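Local coordinates for ancylostoma secreted protein 1 (Necator americanus, PDB 3NT8), which is probably associated with the transition of infective hookworm larvae to parasitism, as a secreted protein built from two CAP domains, at residues A[41-46]-A[150-155]; A[49-54]-A[67-72]; A[144-149]-A[186-191]. All coordinates share one frame; numbering follows the deposited sequence.

Interaction 1 of 3, residues A[41-46]-A[150-155]; sequences LDFHNN and SNMVYS
H44 and M152 meet face to methyl. The CE methyl of M152 lies 3.8 Å from the centroid of the H44 ring and 19° off the ring normal. This is a CH-pi contact over one face, with the methyl displaced toward the rim. CE is nearest to H44 NE2, at 3.6 Å. CB and CG of M152 lie along the same rim: M152 CG is 3.8 Å from H44 NE2, and M152 CB is 4.0 Å from H44 CD2. The chain of M152 bends at its last torsion (chi3 58°), which turns the methyl onto the imidazole. The sulfur stands farther off and oblique, 4.9 Å from the ring centroid. H44 itself is buried and held at both nitrogens. Its ND1 bonds to F40 O one turn back in the helix, and its NE2 to Y177 OH on strand 170-177. These two bonds fix the rotation of the ring that M152 covers.

The contact is looser at F43, which is partly exposed. Its CD2 touches M152 CE obliquely at 4.0 Å, and that methyl is the whole of the meeting. No hydrogen bond joins the two segments, but R48 in helix 34-52 bonds to the carbonyls of M152 and Y154, at the end of the short helix. W126 and W127 of helix 119-127 also pack on M152. The contact joins helix 34-52 to helix 147-153 within the first CAP domain, and helices 235-253 and 357-363 are probably their counterparts in the second, as expected of the alpha-beta-alpha sandwich of this family.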
loop_
_atom_site.group_PDB
_atom_site.type_symbol
_atom_site.label_atom_id
_atom_site.label_comp_id
_atom_site.label_asym_id
_atom_site.label_seq_id
_atom_site.Cartn_x
_atom_site.Cartn_y
_atom_site.Cartn_z
ATOM N N LEU A 41 12.373 -14.138 -13.844
ATOM C CA LEU A 41 11.751 -14.571 -12.618
ATOM C C LEU A 41 12.770 -14.938 -11.548
ATOM O O LEU A 41 12.572 -14.568 -10.392
ATOM C CB LEU A 41 10.814 -15.722 -12.891
ATOM C CG LEU A 41 9.971 -16.234 -11.737
ATOM C CD1 LEU A 41 8.976 -15.187 -11.284
ATOM C CD2 LEU A 41 9.279 -17.563 -12.149
ATOM N N ASP A 42 13.811 -15.708 -11.914
ATOM C CA ASP A 42 14.819 -16.169 -10.964
ATOM C C ASP A 42 15.621 -15.009 -10.372
ATOM O O ASP A 42 15.930 -14.979 -9.152
ATOM C CB ASP A 42 15.791 -17.144 -11.674
ATOM C CG ASP A 42 15.169 -18.495 -11.944
ATOM O OD1 ASP A 42 14.045 -18.772 -11.438
ATOM O OD2 ASP A 42 15.835 -19.299 -12.636
ATOM N N PHE A 43 15.986 -14.053 -11.223
ATOM C CA PHE A 43 16.797 -12.931 -10.733
ATOM C C PHE A 43 15.983 -12.185 -9.629
ATOM O O PHE A 43 16.524 -11.767 -8.586
ATOM C CB PHE A 43 17.221 -12.007 -11.889
ATOM C CG PHE A 43 18.266 -10.974 -11.495
ATOM C CD1 PHE A 43 19.600 -11.101 -11.946
ATOM C CD2 PHE A 43 17.933 -9.876 -10.700
ATOM C CE1 PHE A 43 20.550 -10.170 -11.577
ATOM C CE2 PHE A 43 18.904 -8.940 -10.333
ATOM C CZ PHE A 43 20.207 -9.078 -10.799
ATOM N N HIS A 44 14.689 -12.038 -9.838
ATOM C CA HIS A 44 13.920 -11.280 -8.870
ATOM C C HIS A 44 13.814 -12.062 -7.557
ATOM O O HIS A 44 13.995 -11.483 -6.505
ATOM C CB HIS A 44 12.527 -10.913 -9.366
ATOM C CG HIS A 44 12.464 -9.708 -10.271
ATOM N ND1 HIS A 44 12.730 -9.765 -11.626
ATOM C CD2 HIS A 44 12.077 -8.426 -10.028
ATOM C CE1 HIS A 44 12.559 -8.563 -12.160
ATOM N NE2 HIS A 44 12.152 -7.736 -11.213
ATOM N N ASN A 45 13.476 -13.363 -7.633
ATOM C CA ASN A 45 13.292 -14.179 -6.421
ATOM C C ASN A 45 14.555 -14.502 -5.651
ATOM O O ASN A 45 14.512 -14.671 -4.437
ATOM C CB ASN A 45 12.591 -15.473 -6.763
ATOM C CG ASN A 45 11.188 -15.240 -7.132
ATOM O OD1 ASN A 45 10.536 -14.372 -6.546
ATOM N ND2 ASN A 45 10.694 -15.986 -8.125
ATOM N N ASN A 46 15.659 -14.643 -6.360
ATOM C CA ASN A 46 16.928 -14.855 -5.701
ATOM C C ASN A 46 17.345 -13.615 -4.917
ATOM O O ASN A 46 17.907 -13.744 -3.817
ATOM C CB ASN A 46 18.040 -15.238 -6.705
ATOM C CG ASN A 46 17.779 -16.596 -7.327
ATOM O OD1 ASN A 46 17.191 -17.442 -6.675
ATOM N ND2 ASN A 46 18.190 -16.803 -8.571
ATOM N N SER A 150 12.962 -0.428 -5.576
ATOM C CA SER A 150 11.702 -0.525 -4.827
ATOM C C SER A 150 10.648 -1.438 -5.441
ATOM O O SER A 150 10.051 -2.242 -4.712
ATOM C CB SER A 150 11.128 0.867 -4.508
ATOM O OG SER A 150 10.477 1.488 -5.608
ATOM N N ASN A 151 10.473 -1.377 -6.771
ATOM C CA ASN A 151 9.615 -2.306 -7.504
ATOM C C ASN A 151 10.101 -3.731 -7.464
ATOM O O ASN A 151 9.298 -4.634 -7.359
ATOM C CB ASN A 151 9.345 -1.900 -8.991
ATOM C CG ASN A 151 8.745 -0.509 -9.103
ATOM O OD1 ASN A 151 7.856 -0.185 -8.347
ATOM N ND2 ASN A 151 9.293 0.336 -9.998
ATOM N N MET A 152 11.406 -3.926 -7.498
ATOM C CA MET A 152 11.961 -5.292 -7.491
ATOM C C MET A 152 11.791 -5.971 -6.131
ATOM O O MET A 152 11.548 -7.175 -6.079
ATOM C CB MET A 152 13.431 -5.291 -7.905
ATOM C CG MET A 152 13.672 -4.776 -9.293
ATOM S SD MET A 152 15.352 -5.099 -9.964
ATOM C CE MET A 152 15.437 -6.910 -9.876
ATOM N N VAL A 153 11.902 -5.195 -5.055
ATOM C CA VAL A 153 12.072 -5.713 -3.704
ATOM C C VAL A 153 10.777 -5.678 -2.917
ATOM O O VAL A 153 10.683 -6.339 -1.849
ATOM C CB VAL A 153 13.253 -4.971 -2.937
ATOM C CG1 VAL A 153 12.776 -3.721 -2.305
ATOM C CG2 VAL A 153 13.841 -5.812 -1.858
ATOM N N TYR A 154 9.768 -4.937 -3.407
ATOM C CA TYR A 154 8.603 -4.657 -2.593
ATOM C C TYR A 154 7.899 -5.890 -2.077
ATOM O O TYR A 154 7.374 -6.673 -2.837
ATOM C CB TYR A 154 7.611 -3.738 -3.347
ATOM C CG TYR A 154 6.507 -3.194 -2.462
ATOM C CD1 TYR A 154 6.811 -2.378 -1.364
ATOM C CD2 TYR A 154 5.171 -3.505 -2.711
ATOM C CE1 TYR A 154 5.776 -1.873 -0.518
ATOM C CE2 TYR A 154 4.178 -3.006 -1.923
ATOM C CZ TYR A 154 4.478 -2.211 -0.816
ATOM O OH TYR A 154 3.431 -1.746 -0.064
ATOM N N SER A 155 7.819 -6.023 -0.775
ATOM C CA SER A 155 7.443 -7.300 -0.154
ATOM C C SER A 155 6.041 -7.794 -0.477
ATOM O O SER A 155 5.883 -8.998 -0.589
ATOM C CB SER A 155 7.696 -7.222 1.332
ATOM O OG SER A 155 6.837 -6.317 1.985
#

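Interaction 2 of 3, residues A[49-54]-A[67-72]; sequences RRVAKG and KNMYKL
A52 and M69 make the closest apolar contact between the helix end and the loop. A52 CB lies 4.0 Å from M69 CB and 4.2 Å from M69 CG. The methyl of the alanine thus sits against the root of the methionine. The far end of M69 turns toward V51. Its CG is anti to the backbone N, and bends at chi2 and chi3, both 68°, fold the chain so that CE comes within 4.3 Å of V51 CG1. All three residues are buried.

Backbone bonds shape each side, and one ties the helix to the residue before the loop. K53 N bonds to R49 O at 3.0 Å, and G54 N to V51 O at 2.9 Å. G54 has positive phi (76°), and the helix closes in a Schellman motif. On the other side, M69 and K71 both make backbone bonds to C214, which is disulfide-linked to C201. A52 also has a backbone bond with A66, just before the loop.

Charged groups lie at the margin. R49 NH2 and K71 NZ are 5.2 Å apart and do not touch. Each has a partner at E210: R49 NH2 bonds to its backbone O, and K71 NZ makes a salt bridge with its carboxylate. The shared acidic residue probably makes the closeness of the two cations tolerable. K53 makes a salt bridge with neighbouring D211.

No hydrogen bond crosses between 49-54 and 67-72. The chemistry implies a small hydrophobic seam between helix and loop, while R49, K53 and K71 are tied to residues 210-211, close to the disulfide-linked C214.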
loop_
_atom_site.group_PDB
_atom_site.type_symbol
_atom_site.label_atom_id
_atom_site.label_comp_id
_atom_site.label_asym_id
_atom_site.label_seq_id
_atom_site.Cartn_x
_atom_site.Cartn_y
_atom_site.Cartn_z
ATOM N N ARG A 49 15.111 -13.122 -1.819
ATOM C CA ARG A 49 15.375 -14.120 -0.796
ATOM C C ARG A 49 16.623 -13.715 -0.044
ATOM O O ARG A 49 16.663 -13.887 1.156
ATOM C CB ARG A 49 15.535 -15.514 -1.397
ATOM C CG ARG A 49 15.755 -16.621 -0.369
ATOM C CD ARG A 49 15.859 -17.956 -1.061
ATOM N NE ARG A 49 14.544 -18.600 -1.109
ATOM C CZ ARG A 49 13.873 -18.905 -2.221
ATOM N NH1 ARG A 49 14.364 -18.645 -3.422
ATOM N NH2 ARG A 49 12.703 -19.496 -2.123
ATOM N N ARG A 50 17.623 -13.190 -0.773
ATOM C CA ARG A 50 18.783 -12.591 -0.168
ATOM C C ARG A 50 18.452 -11.492 0.803
ATOM O O ARG A 50 19.095 -11.411 1.844
ATOM C CB ARG A 50 19.820 -12.123 -1.180
ATOM C CG ARG A 50 20.535 -13.241 -1.914
ATOM C CD ARG A 50 21.655 -12.705 -2.734
ATOM N NE ARG A 50 22.749 -12.076 -1.962
ATOM C CZ ARG A 50 23.767 -12.699 -1.312
ATOM N NH1 ARG A 50 23.862 -14.031 -1.234
ATOM N NH2 ARG A 50 24.721 -11.972 -0.692
ATOM N N VAL A 51 17.484 -10.647 0.492
ATOM C CA VAL A 51 17.098 -9.566 1.373
ATOM C C VAL A 51 16.424 -10.111 2.593
ATOM O O VAL A 51 16.799 -9.764 3.746
ATOM C CB VAL A 51 16.148 -8.557 0.671
ATOM C CG1 VAL A 51 15.673 -7.460 1.679
ATOM C CG2 VAL A 51 16.836 -7.916 -0.517
ATOM N N ALA A 52 15.411 -10.942 2.351
ATOM C CA ALA A 52 14.671 -11.621 3.396
ATOM C C ALA A 52 15.575 -12.252 4.434
ATOM O O ALA A 52 15.309 -12.082 5.615
ATOM C CB ALA A 52 13.762 -12.621 2.826
ATOM N N LYS A 53 16.611 -12.974 3.969
ATOM C CA LYS A 53 17.627 -13.683 4.798
ATOM C C LYS A 53 18.662 -12.753 5.471
ATOM O O LYS A 53 19.393 -13.193 6.366
ATOM C CB LYS A 53 18.354 -14.731 3.965
ATOM C CG LYS A 53 17.496 -15.921 3.642
ATOM C CD LYS A 53 18.302 -17.181 3.374
ATOM C CE LYS A 53 17.387 -18.452 3.357
ATOM N NZ LYS A 53 18.023 -19.533 2.519
ATOM N N GLY A 54 18.634 -11.461 5.121
ATOM C CA GLY A 54 19.553 -10.473 5.673
ATOM C C GLY A 54 20.943 -10.586 5.078
ATOM O O GLY A 54 21.903 -10.238 5.741
ATOM N N LYS A 67 10.422 -9.967 6.923
ATOM C CA LYS A 67 9.296 -10.851 7.116
ATOM C C LYS A 67 8.293 -10.557 6.010
ATOM O O LYS A 67 8.346 -9.471 5.376
ATOM C CB LYS A 67 8.684 -10.651 8.498
ATOM C CG LYS A 67 8.229 -9.231 8.834
ATOM C CD LYS A 67 7.548 -9.219 10.232
ATOM C CE LYS A 67 7.000 -7.838 10.597
ATOM N NZ LYS A 67 6.706 -7.663 12.095
ATOM N N ASN A 68 7.377 -11.500 5.770
ATOM C CA ASN A 68 6.356 -11.320 4.699
ATOM C C ASN A 68 6.961 -10.956 3.310
ATOM O O ASN A 68 6.395 -10.199 2.548
ATOM C CB ASN A 68 5.326 -10.242 5.127
ATOM C CG ASN A 68 4.617 -10.573 6.432
ATOM O OD1 ASN A 68 4.406 -11.739 6.761
ATOM N ND2 ASN A 68 4.193 -9.557 7.142
ATOM N N MET A 69 8.148 -11.455 2.984
ATOM C CA MET A 69 8.698 -11.220 1.645
ATOM C C MET A 69 8.171 -12.269 0.724
ATOM O O MET A 69 8.520 -13.454 0.863
ATOM C CB MET A 69 10.216 -11.255 1.641
ATOM C CG MET A 69 10.840 -11.051 0.264
ATOM S SD MET A 69 10.629 -9.402 -0.450
ATOM C CE MET A 69 11.619 -8.319 0.580
ATOM N N TYR A 70 7.288 -11.858 -0.186
ATOM C CA TYR A 70 6.650 -12.780 -1.160
ATOM C C TYR A 70 7.487 -13.122 -2.415
ATOM O O TYR A 70 8.205 -12.277 -2.996
ATOM C CB TYR A 70 5.215 -12.327 -1.539
ATOM C CG TYR A 70 4.201 -12.647 -0.470
ATOM C CD1 TYR A 70 3.297 -13.704 -0.648
ATOM C CD2 TYR A 70 4.231 -12.003 0.761
ATOM C CE1 TYR A 70 2.430 -14.069 0.318
ATOM C CE2 TYR A 70 3.320 -12.342 1.759
ATOM C CZ TYR A 70 2.431 -13.346 1.539
ATOM O OH TYR A 70 1.556 -13.653 2.568
ATOM N N LYS A 71 7.414 -14.389 -2.771
ATOM C CA LYS A 71 8.012 -14.913 -3.994
ATOM C C LYS A 71 7.096 -14.438 -5.089
ATOM O O LYS A 71 5.885 -14.507 -4.926
ATOM C CB LYS A 71 8.003 -16.423 -3.961
ATOM C CG LYS A 71 8.745 -17.073 -5.102
ATOM C CD LYS A 71 8.820 -18.601 -4.908
ATOM C CE LYS A 71 9.700 -19.226 -6.082
ATOM N NZ LYS A 71 9.629 -20.714 -6.158
ATOM N N LEU A 72 7.668 -13.956 -6.178
ATOM C CA LEU A 72 6.903 -13.604 -7.378
ATOM C C LEU A 72 6.543 -14.817 -8.198
ATOM O O LEU A 72 7.337 -15.755 -8.312
ATOM C CB LEU A 72 7.729 -12.585 -8.245
ATOM C CG LEU A 72 8.196 -11.298 -7.513
ATOM C CD1 LEU A 72 8.950 -10.235 -8.394
ATOM C CD2 LEU A 72 6.975 -10.632 -6.902
#

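Interaction 3 of 3, residues A[144-149]-A[186-191]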
loop_
_atom_site.group_PDB
_atom_site.type_symbol
_atom_site.label_atom_id
_atom_site.label_comp_id
_atom_site.label_asym_id
_atom_site.label_seq_id
_atom_site.Cartn_x
_atom_site.Cartn_y
_atom_site.Cartn_z
ATOM N N GLY A 144 15.725 9.282 -3.671
ATOM C CA GLY A 144 17.154 9.351 -3.912
ATOM C C GLY A 144 17.713 8.193 -4.736
ATOM O O GLY A 144 18.763 7.655 -4.366
ATOM N N GLY A 145 17.046 7.802 -5.843
ATOM C CA GLY A 145 17.575 6.721 -6.744
ATOM C C GLY A 145 17.212 5.272 -6.386
ATOM O O GLY A 145 17.885 4.313 -6.791
ATOM N N LEU A 146 16.147 5.083 -5.604
ATOM C CA LEU A 146 15.653 3.725 -5.254
ATOM C C LEU A 146 14.440 3.302 -6.093
ATOM O O LEU A 146 13.817 2.237 -5.868
ATOM C CB LEU A 146 15.317 3.674 -3.736
ATOM C CG LEU A 146 16.524 3.842 -2.780
ATOM C CD1 LEU A 146 16.076 4.165 -1.358
ATOM C CD2 LEU A 146 17.504 2.727 -2.760
ATOM N N PHE A 147 14.043 4.129 -7.050
ATOM C CA PHE A 147 12.822 3.824 -7.786
ATOM C C PHE A 147 12.783 2.407 -8.320
ATOM O O PHE A 147 11.802 1.669 -8.126
ATOM C CB PHE A 147 12.647 4.756 -8.957
ATOM C CG PHE A 147 11.399 4.469 -9.759
ATOM C CD1 PHE A 147 10.140 4.869 -9.299
ATOM C CD2 PHE A 147 11.482 3.770 -10.952
ATOM C CE1 PHE A 147 8.976 4.587 -10.026
ATOM C CE2 PHE A 147 10.305 3.490 -11.694
ATOM C CZ PHE A 147 9.073 3.880 -11.209
ATOM N N ALA A 148 13.814 2.043 -9.059
ATOM C CA ALA A 148 13.847 0.797 -9.746
ATOM C C ALA A 148 14.041 -0.387 -8.772
ATOM O O ALA A 148 13.444 -1.412 -8.968
ATOM C CB ALA A 148 14.959 0.852 -10.859
ATOM N N PHE A 149 14.824 -0.193 -7.710
ATOM C CA PHE A 149 15.025 -1.178 -6.660
ATOM C C PHE A 149 13.764 -1.456 -5.866
ATOM O O PHE A 149 13.519 -2.614 -5.576
ATOM C CB PHE A 149 16.191 -0.751 -5.735
ATOM C CG PHE A 149 16.316 -1.571 -4.439
ATOM C CD1 PHE A 149 16.974 -2.795 -4.442
ATOM C CD2 PHE A 149 15.787 -1.100 -3.223
ATOM C CE1 PHE A 149 17.108 -3.566 -3.261
ATOM C CE2 PHE A 149 15.919 -1.849 -2.006
ATOM C CZ PHE A 149 16.569 -3.087 -2.025
ATOM N N GLN A 186 6.795 4.984 2.744
ATOM C CA GLN A 186 6.231 3.616 2.932
ATOM C C GLN A 186 7.392 2.615 2.926
ATOM O O GLN A 186 8.296 2.745 2.105
ATOM C CB GLN A 186 5.270 3.266 1.797
ATOM C CG GLN A 186 4.853 1.766 1.696
ATOM C CD GLN A 186 3.959 1.489 0.487
ATOM O OE1 GLN A 186 4.463 1.430 -0.654
ATOM N NE2 GLN A 186 2.645 1.339 0.712
ATOM N N PRO A 187 7.402 1.660 3.872
ATOM C CA PRO A 187 8.476 0.681 3.934
ATOM C C PRO A 187 8.414 -0.282 2.767
ATOM O O PRO A 187 7.341 -0.800 2.416
ATOM C CB PRO A 187 8.256 -0.038 5.256
ATOM C CG PRO A 187 6.821 0.340 5.680
ATOM C CD PRO A 187 6.602 1.691 5.108
ATOM N N MET A 188 9.569 -0.476 2.144
ATOM C CA MET A 188 9.672 -1.423 1.024
ATOM C C MET A 188 9.403 -2.831 1.554
ATOM O O MET A 188 8.793 -3.640 0.858
ATOM C CB MET A 188 11.022 -1.304 0.346
ATOM C CG MET A 188 11.107 -0.031 -0.451
ATOM S SD MET A 188 12.639 0.313 -1.269
ATOM C CE MET A 188 13.681 0.674 0.159
ATOM N N TRP A 189 9.791 -3.069 2.820
ATOM C CA TRP A 189 9.520 -4.341 3.509
ATOM C C TRP A 189 9.618 -4.089 5.021
ATOM O O TRP A 189 10.230 -3.089 5.503
ATOM C CB TRP A 189 10.520 -5.489 3.048
ATOM C CG TRP A 189 11.971 -5.234 3.483
ATOM C CD1 TRP A 189 12.572 -5.619 4.680
ATOM C CD2 TRP A 189 13.002 -4.562 2.736
ATOM N NE1 TRP A 189 13.902 -5.249 4.698
ATOM C CE2 TRP A 189 14.192 -4.601 3.518
ATOM C CE3 TRP A 189 13.047 -3.958 1.475
ATOM C CZ2 TRP A 189 15.378 -3.996 3.101
ATOM C CZ3 TRP A 189 14.245 -3.396 1.049
ATOM C CH2 TRP A 189 15.386 -3.389 1.877
ATOM N N GLU A 190 9.103 -5.040 5.792
ATOM C CA GLU A 190 9.180 -4.906 7.249
ATOM C C GLU A 190 10.326 -5.692 7.780
ATOM O O GLU A 190 10.536 -6.829 7.407
ATOM C CB GLU A 190 7.857 -5.320 7.899
ATOM C CG GLU A 190 6.757 -4.255 7.689
ATOM C CD GLU A 190 5.464 -4.556 8.431
ATOM O OE1 GLU A 190 4.959 -5.704 8.360
ATOM O OE2 GLU A 190 4.950 -3.610 9.070
ATOM N N THR A 191 11.122 -5.063 8.626
ATOM C CA THR A 191 12.251 -5.769 9.277
ATOM C C THR A 191 11.696 -6.932 10.159
ATOM O O THR A 191 10.793 -6.739 10.996
ATOM C CB THR A 191 13.180 -4.778 10.046
ATOM O OG1 THR A 191 13.533 -3.669 9.218
ATOM C CG2 THR A 191 14.470 -5.429 10.467
#
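F149 meets both M188 and W189. F149 CE2 lies at the edge of the indole, near its plane, 3.8 Å from W189 CZ3. The F149 CZ atom is also close, 3.9 Å from W189 CZ3. The two side chains run at about a right angle. The sulfur of M188 approaches the same phenyl ring: SD is 4.0 Å from F149 CD2 and 5.0 Å from the ring centroid, an oblique Met-aromatic contact. L146 adds a looser touch, with its CD1 4.5 Å from M188 CE.

Torsions set these groups. W189 holds CG between its backbone N and carbonyl carbon (chi1 67°), which brings the far rim of the indole to F149. M188 bends at chi3, -70°, and its CE also reaches F149 CE2, at 4.0 Å.

Farther out, M188 has backbone bonds with N139 and S155, which fix the loop it stands on. W189 O accepts a bond from N139 ND2, and W189 NE1 makes a weak one to N64 O. F149 packs edge-to-face on W127.

All four touching residues are buried, and no hydrogen bond crosses the contact. Its cohesion probably comes from dispersion and weak aromatic contacts, with the polar bonds left to surrounding backbone and N139.

Overall arrangement
The three contacts form one continuous region on the same side of the chain's centre. Interactions 1 and 2 share helix 34-52, and their centres are about 9 Å apart. N45 OD1 probably bonds to L72 N at 2.9 Å, and S155 O to Y70 N at 3.2 Å. Interactions 1 and 3 share helix 147-153, with centres about 12 Å apart. S155 N probably bonds to M188 O at 3.0 Å. Interactions 2 and 3 lie about 13 Å apart between centres. There W189 is the bridge: its CE2 is 3.7 Å from V51 CG1, and its CB 3.9 Å from M69 CE. Strands 66-67 and 190-191 pair beside it.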